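Long-range contacts in Pap fimbrial major pilin protein (Escherichia coli, PDB 2UY6), which polymerises into the thick, right-handed helical rod of the pilus, with which the bacterium colonises the epithelium of specific host organs: residues 79-90 with 112-121; 99-107 with 132-140. The protein carries 2 engineered substitutions. All coordinates share one frame; numbering follows the deposited sequence.

How the interactions relate
The two contacts illustrate how a pilin joins a regular strand pair to a less regular edge. Interaction 2 (99-107 with 132-140) lies within one antiparallel sheet, while interaction 1 (79-90 with 112-121) packs a strand of the other sheet against the chain that follows strand 101-106. Their centres lie about 12 Å apart. The backbones are joined by a probable hydrogen bond, Val-112 N to Val-105 O, 2.8 Å. Side chains also meet: Val-86 CG2 is 3.8 Å from Ala-102 CB, and Phe-81 CE1 is 3.6 Å from Tyr-133 OH. Along the sequence the segments alternate, so the two contacts interleave.

Interaction 1 of 2, residues 79-90 with 112-121; sequences LAFTGPIVNGHS and VVFDGSEGDA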
# COMPACT_ATOMS: atom_id res chain seq x y z
N LEU B 79 -8.91 13.22 2.69
CA LEU B 79 -9.94 12.86 1.74
C LEU B 79 -10.62 14.11 1.19
O LEU B 79 -10.92 15.03 1.94
CB LEU B 79 -10.94 11.95 2.46
CG LEU B 79 -12.14 11.39 1.70
CD1 LEU B 79 -12.77 10.28 2.52
CD2 LEU B 79 -13.14 12.50 1.42
N ALA B 80 -10.85 14.15 -0.12
CA ALA B 80 -11.49 15.31 -0.72
C ALA B 80 -12.13 15.05 -2.08
O ALA B 80 -11.70 14.18 -2.84
CB ALA B 80 -10.47 16.46 -0.84
N PHE B 81 -13.17 15.82 -2.39
CA PHE B 81 -13.85 15.69 -3.66
C PHE B 81 -13.47 16.87 -4.54
O PHE B 81 -13.26 17.99 -4.05
CB PHE B 81 -15.36 15.67 -3.49
CG PHE B 81 -15.90 14.40 -2.90
CD1 PHE B 81 -15.85 14.18 -1.53
CD2 PHE B 81 -16.47 13.43 -3.71
CE1 PHE B 81 -16.37 13.01 -0.97
CE2 PHE B 81 -17.00 12.26 -3.17
CZ PHE B 81 -16.95 12.05 -1.80
N THR B 82 -13.39 16.63 -5.84
CA THR B 82 -13.05 17.69 -6.77
C THR B 82 -13.84 17.57 -8.06
O THR B 82 -14.02 16.48 -8.60
CB THR B 82 -11.53 17.69 -7.07
OG1 THR B 82 -10.87 18.51 -6.10
CG2 THR B 82 -11.25 18.23 -8.47
N GLY B 83 -14.30 18.72 -8.53
CA GLY B 83 -15.07 18.79 -9.76
C GLY B 83 -15.46 20.23 -10.01
O GLY B 83 -15.37 21.05 -9.10
N PRO B 84 -15.89 20.58 -11.23
CA PRO B 84 -16.29 21.96 -11.54
C PRO B 84 -17.46 22.37 -10.66
O PRO B 84 -18.39 21.59 -10.45
CB PRO B 84 -16.69 21.86 -13.00
CG PRO B 84 -17.22 20.46 -13.10
CD PRO B 84 -16.17 19.69 -12.36
N ILE B 85 -17.40 23.59 -10.13
CA ILE B 85 -18.46 24.08 -9.24
C ILE B 85 -19.28 25.25 -9.80
O ILE B 85 -18.84 25.98 -10.68
CB ILE B 85 -17.89 24.56 -7.90
CG1 ILE B 85 -16.89 25.68 -8.13
CG2 ILE B 85 -17.24 23.40 -7.16
CD1 ILE B 85 -16.33 26.30 -6.85
N VAL B 86 -20.49 25.40 -9.26
CA VAL B 86 -21.37 26.49 -9.65
C VAL B 86 -20.72 27.73 -9.04
O VAL B 86 -20.70 27.88 -7.81
CB VAL B 86 -22.78 26.32 -9.05
CG1 VAL B 86 -23.68 27.43 -9.53
CG2 VAL B 86 -23.35 24.98 -9.42
N ASN B 87 -20.19 28.60 -9.89
CA ASN B 87 -19.52 29.81 -9.43
C ASN B 87 -20.16 30.37 -8.17
O ASN B 87 -21.35 30.68 -8.15
CB ASN B 87 -19.53 30.87 -10.53
CG ASN B 87 -18.62 32.05 -10.22
OD1 ASN B 87 -17.40 31.96 -10.34
ND2 ASN B 87 -19.22 33.17 -9.81
N GLY B 88 -19.36 30.48 -7.11
CA GLY B 88 -19.86 31.00 -5.86
C GLY B 88 -20.54 29.97 -4.96
O GLY B 88 -21.10 30.33 -3.92
N HIS B 89 -20.48 28.70 -5.35
CA HIS B 89 -21.10 27.64 -4.56
C HIS B 89 -20.31 26.33 -4.65
O HIS B 89 -20.68 25.40 -5.38
CB HIS B 89 -22.55 27.44 -5.03
CG HIS B 89 -23.38 28.69 -4.94
ND1 HIS B 89 -23.97 29.11 -3.77
CD2 HIS B 89 -23.67 29.63 -5.87
CE1 HIS B 89 -24.59 30.26 -3.98
NE2 HIS B 89 -24.42 30.60 -5.25
N SER B 90 -19.23 26.27 -3.88
CA SER B 90 -18.34 25.11 -3.87
C SER B 90 -19.03 23.82 -3.46
O SER B 90 -18.49 22.74 -3.66
CB SER B 90 -17.16 25.38 -2.94
OG SER B 90 -17.61 25.59 -1.61
N VAL B 112 -20.44 18.20 1.23
CA VAL B 112 -19.14 18.06 0.60
C VAL B 112 -18.91 19.31 -0.24
O VAL B 112 -19.86 19.93 -0.72
CB VAL B 112 -19.10 16.82 -0.33
CG1 VAL B 112 -17.89 16.89 -1.24
CG2 VAL B 112 -19.07 15.55 0.50
N VAL B 113 -17.65 19.70 -0.39
CA VAL B 113 -17.30 20.85 -1.21
C VAL B 113 -16.37 20.31 -2.29
O VAL B 113 -15.59 19.39 -2.04
CB VAL B 113 -16.60 21.95 -0.39
CG1 VAL B 113 -17.61 22.67 0.47
CG2 VAL B 113 -15.53 21.34 0.48
N PHE B 114 -16.44 20.88 -3.49
CA PHE B 114 -15.61 20.41 -4.59
C PHE B 114 -14.55 21.39 -5.07
O PHE B 114 -13.93 21.17 -6.10
CB PHE B 114 -16.48 20.03 -5.79
CG PHE B 114 -17.59 19.08 -5.46
CD1 PHE B 114 -18.77 19.54 -4.91
CD2 PHE B 114 -17.44 17.72 -5.70
CE1 PHE B 114 -19.81 18.65 -4.61
CE2 PHE B 114 -18.47 16.83 -5.39
CZ PHE B 114 -19.65 17.29 -4.85
N ASP B 115 -14.35 22.48 -4.34
CA ASP B 115 -13.35 23.47 -4.74
C ASP B 115 -11.98 22.98 -4.30
O ASP B 115 -10.99 23.71 -4.34
CB ASP B 115 -13.64 24.82 -4.09
CG ASP B 115 -13.67 24.75 -2.57
OD1 ASP B 115 -13.77 25.82 -1.93
OD2 ASP B 115 -13.60 23.64 -2.01
N GLY B 116 -11.92 21.72 -3.88
CA GLY B 116 -10.67 21.19 -3.41
C GLY B 116 -10.45 21.64 -1.98
O GLY B 116 -9.49 22.34 -1.67
N SER B 117 -11.38 21.26 -1.11
CA SER B 117 -11.28 21.58 0.31
C SER B 117 -11.39 20.23 1.00
O SER B 117 -12.08 19.33 0.53
CB SER B 117 -12.40 22.52 0.76
OG SER B 117 -12.14 23.85 0.32
N GLU B 118 -10.67 20.08 2.11
CA GLU B 118 -10.66 18.83 2.84
C GLU B 118 -12.02 18.37 3.32
O GLU B 118 -12.79 19.15 3.89
CB GLU B 118 -9.69 18.95 4.01
CG GLU B 118 -9.35 17.63 4.69
CD GLU B 118 -8.09 17.74 5.53
OE1 GLU B 118 -7.00 17.94 4.94
OE2 GLU B 118 -8.19 17.64 6.77
N GLY B 119 -12.31 17.10 3.08
CA GLY B 119 -13.57 16.53 3.50
C GLY B 119 -13.34 15.72 4.76
O GLY B 119 -12.22 15.66 5.26
N ASP B 120 -14.39 15.10 5.28
CA ASP B 120 -14.29 14.31 6.50
C ASP B 120 -13.80 12.89 6.22
O ASP B 120 -14.56 12.02 5.80
CB ASP B 120 -15.66 14.26 7.18
CG ASP B 120 -15.61 13.58 8.53
OD1 ASP B 120 -15.20 12.40 8.58
OD2 ASP B 120 -15.98 14.22 9.54
N ALA B 121 -12.51 12.67 6.47
CA ALA B 121 -11.86 11.37 6.27
C ALA B 121 -11.88 10.54 7.55
O ALA B 121 -10.83 10.25 8.14
CB ALA B 121 -10.43 11.57 5.79
O HOH W 1 -9.60 14.40 5.12
O HOH W 2 -14.07 17.89 -0.65
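Val-112 and Phe-81 meet at about a right angle, with CG1 of the valine 3.4 Å from CD1 of the ring, in the tightly packed half of the contact. Phe-114 lies beside them, its CD2 3.7 Å from Phe-81 CB. With CG anti to its carbonyl carbon (chi1 -52°), the Phe-114 ring is carried inward, where Val-112 CG1 lies above one face, offset toward the rim, and Ser-90 O approaches the edge. Ser-90 O also accepts a nearly straight hydrogen bond from Phe-114 N (2.8 Å, 166° at the hydrogen). Ile-85 CG2 presses on Phe-114 CB from the side of the turn at 86-89. In the incomplete immunoglobulin-like fold of pilins, such aromatic packing belongs to the interior between the sheets; Phe-158 also meets the Phe-81 ring. At the Leu-79 end the side chains still touch, Leu-79 CB 3.4 Å from Ala-121 CB, but the backbone pairing is irregular: Gly-119 N donates to Leu-79 O (2.7 Å), a water bridges Leu-79 N and Gly-119 O, and another accepts from Phe-81 N. On the looser solvent side, from Asp-115 to Glu-118, Ser-117 OG donates to Asp-115 OD2, 34° out of the carboxylate plane.

Interaction 2 of 2, residues 99-107 with 132-140; sequences TGLAIVVQG and HYTAVVKKS. Engineered in segment 99-107: Leu-101 (natural residue Thr).
Val-104 and Val-136 reach each other through unlike torsions: Val-104 has CG1 anti to the backbone N (chi1 157°), whereas Val-136 has CG1 anti to its carbonyl carbon (chi1 -69°), which leaves CG2 between the backbone N and that carbon. The two side chains consequently run alongside each other in the same direction, with Val-104 CB 3.7 Å from Val-136 CG2. Beneath them, Val-104 N to Val-136 O and Val-136 N to Val-104 O are both 2.9 Å hydrogen bonds. On the opposite face of the sheet, Val-105 CG2 meets Ala-135 CB at 3.9 Å and Ile-103 packs more loosely between Ala-135 and Val-137. Ile-103 also touches an apolar side chain of another protein in the assembly, consistent with donor-strand complementation, in which a strand of a partner, probably the chaperone here, fills the groove left by the strand the pilin lacks. Leu-101, an engineered residue, crosses Val-137 obliquely, CD1 to CG1 3.7 Å. At the far end Gly-107 lets the Tyr-133 ring come close, CA to CD2 3.3 Å. A water donates to Gln-106 O and hydrogen-bonds with Thr-134 OG1, and Lys-138 NZ forms a salt bridge with Glu-92. Seven backbone hydrogen bonds carry the pairing; the Ile-103 and Val-105 face is apolar and buried, while the other mixes small apolar side chains with Thr-134, Gln-106 and Lys-138.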
# COMPACT_ATOMS: atom_id res chain seq x y z
N THR B 99 -28.55 21.78 -18.65
CA THR B 99 -29.90 21.69 -18.09
C THR B 99 -30.11 22.74 -17.01
O THR B 99 -31.24 23.05 -16.66
CB THR B 99 -30.16 20.31 -17.46
OG1 THR B 99 -29.19 20.06 -16.44
CG2 THR B 99 -30.11 19.22 -18.52
N GLY B 100 -29.02 23.29 -16.49
CA GLY B 100 -29.13 24.29 -15.44
C GLY B 100 -29.14 23.64 -14.06
O GLY B 100 -29.26 24.33 -13.04
N LEU B 101 -29.02 22.32 -14.01
CA LEU B 101 -29.03 21.62 -12.74
C LEU B 101 -27.63 21.52 -12.11
O LEU B 101 -26.61 21.68 -12.78
CB LEU B 101 -29.61 20.22 -12.92
CG LEU B 101 -30.98 20.17 -13.60
CD1 LEU B 101 -31.41 18.71 -13.77
CD2 LEU B 101 -31.99 20.95 -12.77
N ALA B 102 -27.61 21.26 -10.81
CA ALA B 102 -26.38 21.11 -10.05
C ALA B 102 -26.56 19.94 -9.07
O ALA B 102 -27.69 19.61 -8.70
CB ALA B 102 -26.09 22.39 -9.29
N ILE B 103 -25.45 19.32 -8.67
CA ILE B 103 -25.51 18.20 -7.74
C ILE B 103 -24.90 18.55 -6.39
O ILE B 103 -23.83 19.15 -6.31
CB ILE B 103 -24.79 16.96 -8.29
CG1 ILE B 103 -25.48 16.47 -9.56
CG2 ILE B 103 -24.79 15.84 -7.23
CD1 ILE B 103 -24.84 15.25 -10.18
N VAL B 104 -25.61 18.17 -5.33
CA VAL B 104 -25.20 18.42 -3.96
C VAL B 104 -24.98 17.08 -3.24
O VAL B 104 -25.81 16.16 -3.35
CB VAL B 104 -26.29 19.26 -3.24
CG1 VAL B 104 -26.20 19.08 -1.73
CG2 VAL B 104 -26.11 20.72 -3.60
N VAL B 105 -23.87 16.96 -2.52
CA VAL B 105 -23.57 15.72 -1.81
C VAL B 105 -23.36 15.93 -0.32
O VAL B 105 -22.58 16.79 0.11
CB VAL B 105 -22.31 15.02 -2.41
CG1 VAL B 105 -22.02 13.71 -1.67
CG2 VAL B 105 -22.54 14.74 -3.89
N GLN B 106 -24.08 15.12 0.46
CA GLN B 106 -24.05 15.17 1.91
C GLN B 106 -23.34 13.94 2.49
O GLN B 106 -23.65 12.80 2.12
CB GLN B 106 -25.48 15.26 2.44
CG GLN B 106 -25.60 15.56 3.93
CD GLN B 106 -27.04 15.86 4.35
OE1 GLN B 106 -27.69 16.76 3.80
NE2 GLN B 106 -27.53 15.11 5.33
N GLY B 107 -22.40 14.18 3.39
CA GLY B 107 -21.65 13.11 4.00
C GLY B 107 -22.20 12.61 5.31
O GLY B 107 -23.03 11.71 5.33
N HIS B 132 -20.60 6.36 3.48
CA HIS B 132 -21.96 6.66 3.02
C HIS B 132 -22.20 8.15 2.79
O HIS B 132 -21.89 8.97 3.65
CB HIS B 132 -22.99 6.15 4.04
CG HIS B 132 -22.83 4.71 4.42
ND1 HIS B 132 -23.20 3.67 3.59
CD2 HIS B 132 -22.37 4.13 5.55
CE1 HIS B 132 -22.98 2.52 4.19
NE2 HIS B 132 -22.47 2.77 5.39
N TYR B 133 -22.76 8.47 1.63
CA TYR B 133 -23.10 9.84 1.26
C TYR B 133 -24.46 9.80 0.56
O TYR B 133 -24.96 8.74 0.21
CB TYR B 133 -22.09 10.44 0.27
CG TYR B 133 -20.66 10.57 0.74
CD1 TYR B 133 -19.75 9.52 0.59
CD2 TYR B 133 -20.21 11.76 1.32
CE1 TYR B 133 -18.42 9.65 1.01
CE2 TYR B 133 -18.90 11.89 1.74
CZ TYR B 133 -18.01 10.84 1.58
OH TYR B 133 -16.72 10.99 2.02
N THR B 134 -25.05 10.97 0.37
CA THR B 134 -26.32 11.06 -0.36
C THR B 134 -26.15 12.21 -1.33
O THR B 134 -25.47 13.19 -1.04
CB THR B 134 -27.52 11.34 0.55
OG1 THR B 134 -27.14 12.25 1.59
CG2 THR B 134 -28.05 10.05 1.15
N ALA B 135 -26.76 12.08 -2.50
CA ALA B 135 -26.64 13.11 -3.50
C ALA B 135 -28.01 13.50 -4.03
O ALA B 135 -28.86 12.64 -4.28
CB ALA B 135 -25.76 12.63 -4.64
N VAL B 136 -28.21 14.80 -4.19
CA VAL B 136 -29.47 15.33 -4.70
C VAL B 136 -29.22 16.26 -5.88
O VAL B 136 -28.21 16.97 -5.93
CB VAL B 136 -30.23 16.15 -3.62
CG1 VAL B 136 -30.75 15.23 -2.52
CG2 VAL B 136 -29.30 17.19 -3.02
N VAL B 137 -30.15 16.25 -6.83
CA VAL B 137 -30.05 17.12 -7.99
C VAL B 137 -31.01 18.29 -7.79
O VAL B 137 -32.12 18.11 -7.29
CB VAL B 137 -30.45 16.36 -9.28
CG1 VAL B 137 -30.44 17.32 -10.47
CG2 VAL B 137 -29.50 15.21 -9.51
N LYS B 138 -30.58 19.50 -8.14
CA LYS B 138 -31.44 20.66 -7.99
C LYS B 138 -31.05 21.77 -8.96
O LYS B 138 -30.01 21.70 -9.60
CB LYS B 138 -31.41 21.19 -6.56
CG LYS B 138 -30.16 21.95 -6.18
CD LYS B 138 -30.20 22.31 -4.71
CE LYS B 138 -29.21 23.40 -4.38
NZ LYS B 138 -29.56 24.65 -5.10
N LYS B 139 -31.91 22.78 -9.07
CA LYS B 139 -31.64 23.90 -9.95
C LYS B 139 -30.39 24.58 -9.41
O LYS B 139 -30.20 24.68 -8.20
CB LYS B 139 -32.81 24.89 -9.95
CG LYS B 139 -32.63 26.03 -10.94
CD LYS B 139 -33.87 26.91 -11.05
CE LYS B 139 -34.16 27.64 -9.76
NZ LYS B 139 -35.37 28.50 -9.88
N SER B 140 -29.52 25.01 -10.32
CA SER B 140 -28.28 25.67 -9.97
C SER B 140 -28.54 26.95 -9.21
O SER B 140 -29.58 27.58 -9.39
CB SER B 140 -27.50 26.00 -11.24
OG SER B 140 -26.44 26.89 -10.96
O HOH W 3 -25.83 11.76 3.83